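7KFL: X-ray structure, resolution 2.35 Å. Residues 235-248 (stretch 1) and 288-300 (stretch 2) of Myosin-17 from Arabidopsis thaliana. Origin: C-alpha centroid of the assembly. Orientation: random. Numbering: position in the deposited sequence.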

# COMPACT_ATOMS: atom_id res chain seq x y z
N PRO A 235 -2.93 6.97 10.53
CA PRO A 235 -3.84 7.92 9.88
C PRO A 235 -4.53 7.27 8.68
O PRO A 235 -3.86 6.77 7.78
N PRO A 236 -5.88 7.23 8.65
CA PRO A 236 -6.61 6.50 7.60
C PRO A 236 -6.05 6.73 6.18
O PRO A 236 -5.99 5.77 5.43
N PHE A 237 -5.67 7.97 5.87
CA PHE A 237 -5.07 8.40 4.58
C PHE A 237 -3.92 7.46 4.18
O PHE A 237 -3.91 6.98 3.03
N LEU A 238 -2.98 7.22 5.10
CA LEU A 238 -1.80 6.34 4.86
C LEU A 238 -2.25 4.89 4.66
O LEU A 238 -1.62 4.20 3.85
N VAL A 239 -3.30 4.46 5.36
CA VAL A 239 -3.84 3.07 5.28
C VAL A 239 -4.54 2.90 3.93
O VAL A 239 -4.38 1.82 3.32
N ARG A 240 -5.28 3.92 3.47
CA ARG A 240 -5.93 3.96 2.13
C ARG A 240 -4.89 3.70 1.04
O ARG A 240 -5.20 2.94 0.10
N LYS A 241 -3.70 4.31 1.14
CA LYS A 241 -2.60 4.15 0.16
C LYS A 241 -2.15 2.69 0.15
O LYS A 241 -2.17 2.09 -0.94
N VAL A 242 -1.80 2.13 1.31
CA VAL A 242 -1.22 0.76 1.46
C VAL A 242 -2.10 -0.23 0.69
O VAL A 242 -1.57 -0.93 -0.20
N PHE A 243 -3.40 -0.27 1.00
CA PHE A 243 -4.34 -1.29 0.48
C PHE A 243 -4.60 -1.06 -1.01
O PHE A 243 -4.68 -2.06 -1.75
N THR A 244 -4.68 0.21 -1.44
CA THR A 244 -4.81 0.60 -2.87
C THR A 244 -3.60 0.06 -3.65
O THR A 244 -3.81 -0.51 -4.73
N GLN A 245 -2.39 0.22 -3.10
CA GLN A 245 -1.13 -0.27 -3.71
C GLN A 245 -1.09 -1.81 -3.67
O GLN A 245 -0.48 -2.40 -4.58
N ILE A 246 -1.72 -2.43 -2.67
CA ILE A 246 -1.74 -3.92 -2.49
C ILE A 246 -2.75 -4.53 -3.47
O ILE A 246 -2.44 -5.61 -4.02
N PHE A 247 -3.91 -3.90 -3.67
CA PHE A 247 -4.95 -4.36 -4.63
C PHE A 247 -4.41 -4.20 -6.06
O PHE A 247 -4.72 -5.07 -6.91
N SER A 248 -3.63 -3.15 -6.30
CA SER A 248 -2.79 -2.97 -7.53
C SER A 248 -1.98 -4.25 -7.78
O SER A 248 -2.06 -4.79 -8.90
N THR A 288 -14.59 -0.31 4.61
CA THR A 288 -15.19 1.01 4.26
C THR A 288 -14.18 1.83 3.44
O THR A 288 -12.97 1.52 3.52
N ASP A 289 -14.66 2.84 2.71
CA ASP A 289 -13.85 3.69 1.80
C ASP A 289 -12.78 4.45 2.59
O ASP A 289 -11.76 4.81 1.99
N GLU A 290 -13.01 4.69 3.89
CA GLU A 290 -12.08 5.41 4.80
C GLU A 290 -10.74 4.66 4.90
O GLU A 290 -9.71 5.34 5.03
N TYR A 291 -10.76 3.33 4.87
CA TYR A 291 -9.56 2.46 5.05
C TYR A 291 -9.24 1.67 3.77
O TYR A 291 -8.07 1.27 3.63
N ALA A 292 -10.22 1.46 2.89
CA ALA A 292 -10.07 0.73 1.61
C ALA A 292 -9.67 1.70 0.49
O ALA A 292 -8.95 1.27 -0.43
N GLY A 293 -10.14 2.95 0.56
CA GLY A 293 -9.90 3.99 -0.47
C GLY A 293 -10.57 3.62 -1.78
O GLY A 293 -11.81 3.53 -1.80
N SER A 294 -9.77 3.41 -2.83
CA SER A 294 -10.21 2.97 -4.18
C SER A 294 -9.56 1.63 -4.53
O SER A 294 -9.26 1.40 -5.72
N ALA A 295 -9.35 0.77 -3.52
CA ALA A 295 -8.72 -0.56 -3.65
C ALA A 295 -9.53 -1.43 -4.62
O ALA A 295 -8.91 -2.19 -5.38
N TRP A 296 -10.87 -1.31 -4.59
CA TRP A 296 -11.79 -2.09 -5.46
C TRP A 296 -11.56 -1.71 -6.93
O TRP A 296 -11.51 -2.64 -7.77
N ASP A 297 -11.39 -0.42 -7.23
CA ASP A 297 -11.23 0.12 -8.61
C ASP A 297 -9.84 -0.24 -9.18
O ASP A 297 -9.67 -0.12 -10.40
N GLU A 298 -8.90 -0.66 -8.34
CA GLU A 298 -7.55 -1.12 -8.78
C GLU A 298 -7.65 -2.48 -9.47
O GLU A 298 -6.73 -2.81 -10.24
N LEU A 299 -8.73 -3.24 -9.21
CA LEU A 299 -8.98 -4.59 -9.81
C LEU A 299 -9.75 -4.46 -11.13
O LEU A 299 -10.18 -5.51 -11.66
N ARG A 300 -9.93 -3.24 -11.65
CA ARG A 300 -10.78 -2.95 -12.84
C ARG A 300 -10.34 -3.81 -14.04
O ARG A 300 -11.22 -4.20 -14.82

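Packing of residues 235-248 against residues 288-300 in Myosin-17. Stretch 1 is helical from Pro 236 onward; stretch 2 runs beside it as a short helix, 289-292, a turn at Gly 293 and a further segment, and the two bury 714 Å² between them, both sides summed. Pro 235, at the N-cap, points away and makes no contact. Pro 236 points toward stretch 2, its ring C-gamma exo: CB lies 3.6 Å from Glu 290 O and 3.8 Å from Glu 290 CG, while CG sits 4.3 Å from Tyr 291 CZ. Phe 237 (t) and Leu 238 (m, t) take no part. Val 239 (t) points inward and sets CG1 against the edge of the Tyr 291 ring, 3.9 Å from CD1. The tyrosine (chi1 m) leaves its backbone pointing away from the helix, yet its ring end swings back to meet both Pro 236 and Val 239.

Arg 240 (m, t, m, with chi4 at -77°) starts sideways and folds its end toward stretch 2. NH1 donates to Glu 290 O at 2.8 Å with an N-H...acceptor angle of 152°, the carbonyl lying near the guanidinium plane; this is the one hydrogen bond across the contact. The aliphatic part packs too, CD being 3.4 Å from Asp 289 O and 3.7 Å from Gly 293 CA. At Gly 293 phi is positive, which favours glycine, and the missing side chain lets the backbones approach: an ideal CB would lie only 3.2 Å from Thr 244 OG1 and 3.3 Å from Arg 240 CB. Lys 241 and Val 242 make no contact.

Phe 243 (m) points inward, its CD2 3.6 Å from Tyr 291 O. Thr 244 (m) turns its hydroxyl back onto its own helix, OG1 donating to Arg 240 O at 2.6 Å. The same OG1 lies 3.6 Å from Ala 292 O, a packing contact, and CG2 reaches within 3.7 Å of Glu 298 CG. Gln 245 and Ile 246 do not touch stretch 2.

Phe 247 has the largest covered area in stretch 1. With chi1 at -91°, between wells, its ring offers one face to Ala 295, whose CB stands 3.8 Å from the centroid of the Phe 247 ring in a CH-pi contact. Phe 247 CD2 also approaches Ala 295 O at 3.0 Å and Leu 299 CD1 at 3.6 Å; the leucine (m, t) brings its end inward to pack there. Ser 248 closes the contact, CB 3.5 Å from OE1 of Glu 298 (m, m), while its OG is hydrogen-bonded elsewhere in the structure.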

# COMPACT_ATOMS: atom_id res chain seq x y z
CB PRO A 235 -2.94 9.09 9.46
CG PRO A 235 -1.54 8.53 9.48
CD PRO A 235 -1.54 7.46 10.55
CB PRO A 236 -8.03 7.06 7.73
CG PRO A 236 -8.17 7.40 9.19
CD PRO A 236 -6.79 7.88 9.61
CB PHE A 237 -4.59 9.85 4.68
CG PHE A 237 -3.86 10.36 3.46
CD1 PHE A 237 -2.50 10.13 3.30
CD2 PHE A 237 -4.54 11.05 2.46
CE1 PHE A 237 -1.83 10.59 2.18
CE2 PHE A 237 -3.87 11.51 1.34
CZ PHE A 237 -2.52 11.28 1.20
CB LEU A 238 -0.81 6.44 6.03
CG LEU A 238 0.20 7.58 5.97
CD1 LEU A 238 1.37 7.30 6.91
CD2 LEU A 238 0.71 7.81 4.56
CB VAL A 239 -4.77 2.75 6.47
CG1 VAL A 239 -5.34 1.34 6.37
CG2 VAL A 239 -4.07 2.94 7.80
CB ARG A 240 -6.62 5.30 1.88
CG ARG A 240 -7.93 5.48 2.63
CD ARG A 240 -8.83 6.53 2.01
NE ARG A 240 -8.37 7.89 2.28
CZ ARG A 240 -8.53 8.55 3.43
NH1 ARG A 240 -9.13 7.98 4.46
NH2 ARG A 240 -8.06 9.78 3.55
CB LYS A 241 -1.40 5.05 0.49
CG LYS A 241 -1.67 6.55 0.50
CD LYS A 241 -2.63 7.04 -0.56
CE LYS A 241 -2.78 8.55 -0.54
NZ LYS A 241 -3.53 9.06 -1.72
CB VAL A 242 -1.08 0.33 2.94
CG1 VAL A 242 -0.56 -1.09 3.06
CG2 VAL A 242 -0.19 1.28 3.73
CB PHE A 243 -5.62 -1.33 1.34
CG PHE A 243 -5.41 -2.02 2.66
CD1 PHE A 243 -5.10 -3.37 2.72
CD2 PHE A 243 -5.52 -1.31 3.86
CE1 PHE A 243 -4.89 -4.00 3.93
CE2 PHE A 243 -5.31 -1.95 5.07
CZ PHE A 243 -5.00 -3.29 5.11
CB THR A 244 -4.97 2.12 -3.04
OG1 THR A 244 -6.11 2.54 -2.29
CG2 THR A 244 -5.14 2.54 -4.49
CB GLN A 245 0.09 0.33 -3.01
CG GLN A 245 0.29 1.81 -3.31
CD GLN A 245 1.71 2.28 -3.09
OE1 GLN A 245 2.42 1.79 -2.20
NE2 GLN A 245 2.14 3.23 -3.89
CB ILE A 246 -2.05 -4.28 -1.03
CG1 ILE A 246 -0.86 -3.97 -0.11
CG2 ILE A 246 -2.48 -5.74 -0.90
CD1 ILE A 246 0.26 -4.98 -0.20
CB PHE A 247 -6.28 -3.63 -4.40
CG PHE A 247 -7.20 -4.34 -3.44
CD1 PHE A 247 -6.81 -4.59 -2.13
CD2 PHE A 247 -8.46 -4.76 -3.84
CE1 PHE A 247 -7.65 -5.24 -1.25
CE2 PHE A 247 -9.31 -5.41 -2.95
CZ PHE A 247 -8.90 -5.65 -1.66
CB SER A 248 -1.90 -1.75 -7.41
OG SER A 248 -0.63 -1.98 -8.00
CB THR A 288 -15.68 1.79 5.49
OG1 THR A 288 -14.56 2.28 6.23
CG2 THR A 288 -16.58 0.98 6.39
CB ASP A 289 -14.74 4.64 0.99
CG ASP A 289 -15.59 3.95 -0.06
OD1 ASP A 289 -15.01 3.30 -0.95
OD2 ASP A 289 -16.83 4.07 0.02
CB GLU A 290 -12.70 5.59 6.19
CG GLU A 290 -11.72 6.15 7.22
CD GLU A 290 -12.36 6.82 8.43
OE1 GLU A 290 -13.01 7.87 8.24
OE2 GLU A 290 -12.19 6.29 9.55
CB TYR A 291 -9.76 1.52 6.25
CG TYR A 291 -9.73 2.22 7.58
CD1 TYR A 291 -8.53 2.43 8.24
CD2 TYR A 291 -10.89 2.67 8.19
CE1 TYR A 291 -8.48 3.07 9.47
CE2 TYR A 291 -10.86 3.31 9.42
CZ TYR A 291 -9.65 3.51 10.06
OH TYR A 291 -9.61 4.14 11.27
CB ALA A 292 -11.34 0.00 1.27
CB SER A 294 -9.92 4.03 -5.22
OG SER A 294 -8.52 4.26 -5.33
CB ALA A 295 -8.61 -1.22 -2.29
CB TRP A 296 -13.25 -1.87 -5.04
CG TRP A 296 -14.25 -2.60 -5.88
CD1 TRP A 296 -15.31 -2.07 -6.56
CD2 TRP A 296 -14.27 -4.02 -6.17
NE1 TRP A 296 -15.99 -3.04 -7.23
CE2 TRP A 296 -15.37 -4.25 -7.02
CE3 TRP A 296 -13.46 -5.10 -5.80
CZ2 TRP A 296 -15.69 -5.52 -7.49
CZ3 TRP A 296 -13.78 -6.36 -6.27
CH2 TRP A 296 -14.88 -6.56 -7.10
CB ASP A 297 -11.47 1.63 -8.65
CG ASP A 297 -12.94 2.00 -8.52
OD1 ASP A 297 -13.80 1.20 -8.95
OD2 ASP A 297 -13.23 3.10 -7.99
CB GLU A 298 -6.58 -1.16 -7.60
CG GLU A 298 -6.08 0.22 -7.21
CD GLU A 298 -5.31 0.91 -8.31
OE1 GLU A 298 -4.31 0.33 -8.79
OE2 GLU A 298 -5.74 2.02 -8.72
CB LEU A 299 -9.76 -5.45 -8.81
CG LEU A 299 -9.05 -5.78 -7.50
CD1 LEU A 299 -9.99 -6.52 -6.56
CD2 LEU A 299 -7.80 -6.61 -7.74
CB ARG A 300 -10.77 -1.45 -13.18
CG ARG A 300 -9.40 -0.87 -13.49
CD ARG A 300 -9.42 0.65 -13.50
NE ARG A 300 -8.07 1.23 -13.54
CZ ARG A 300 -7.62 2.08 -14.46
NH1 ARG A 300 -8.40 2.51 -15.44
NH2 ARG A 300 -6.37 2.52 -14.38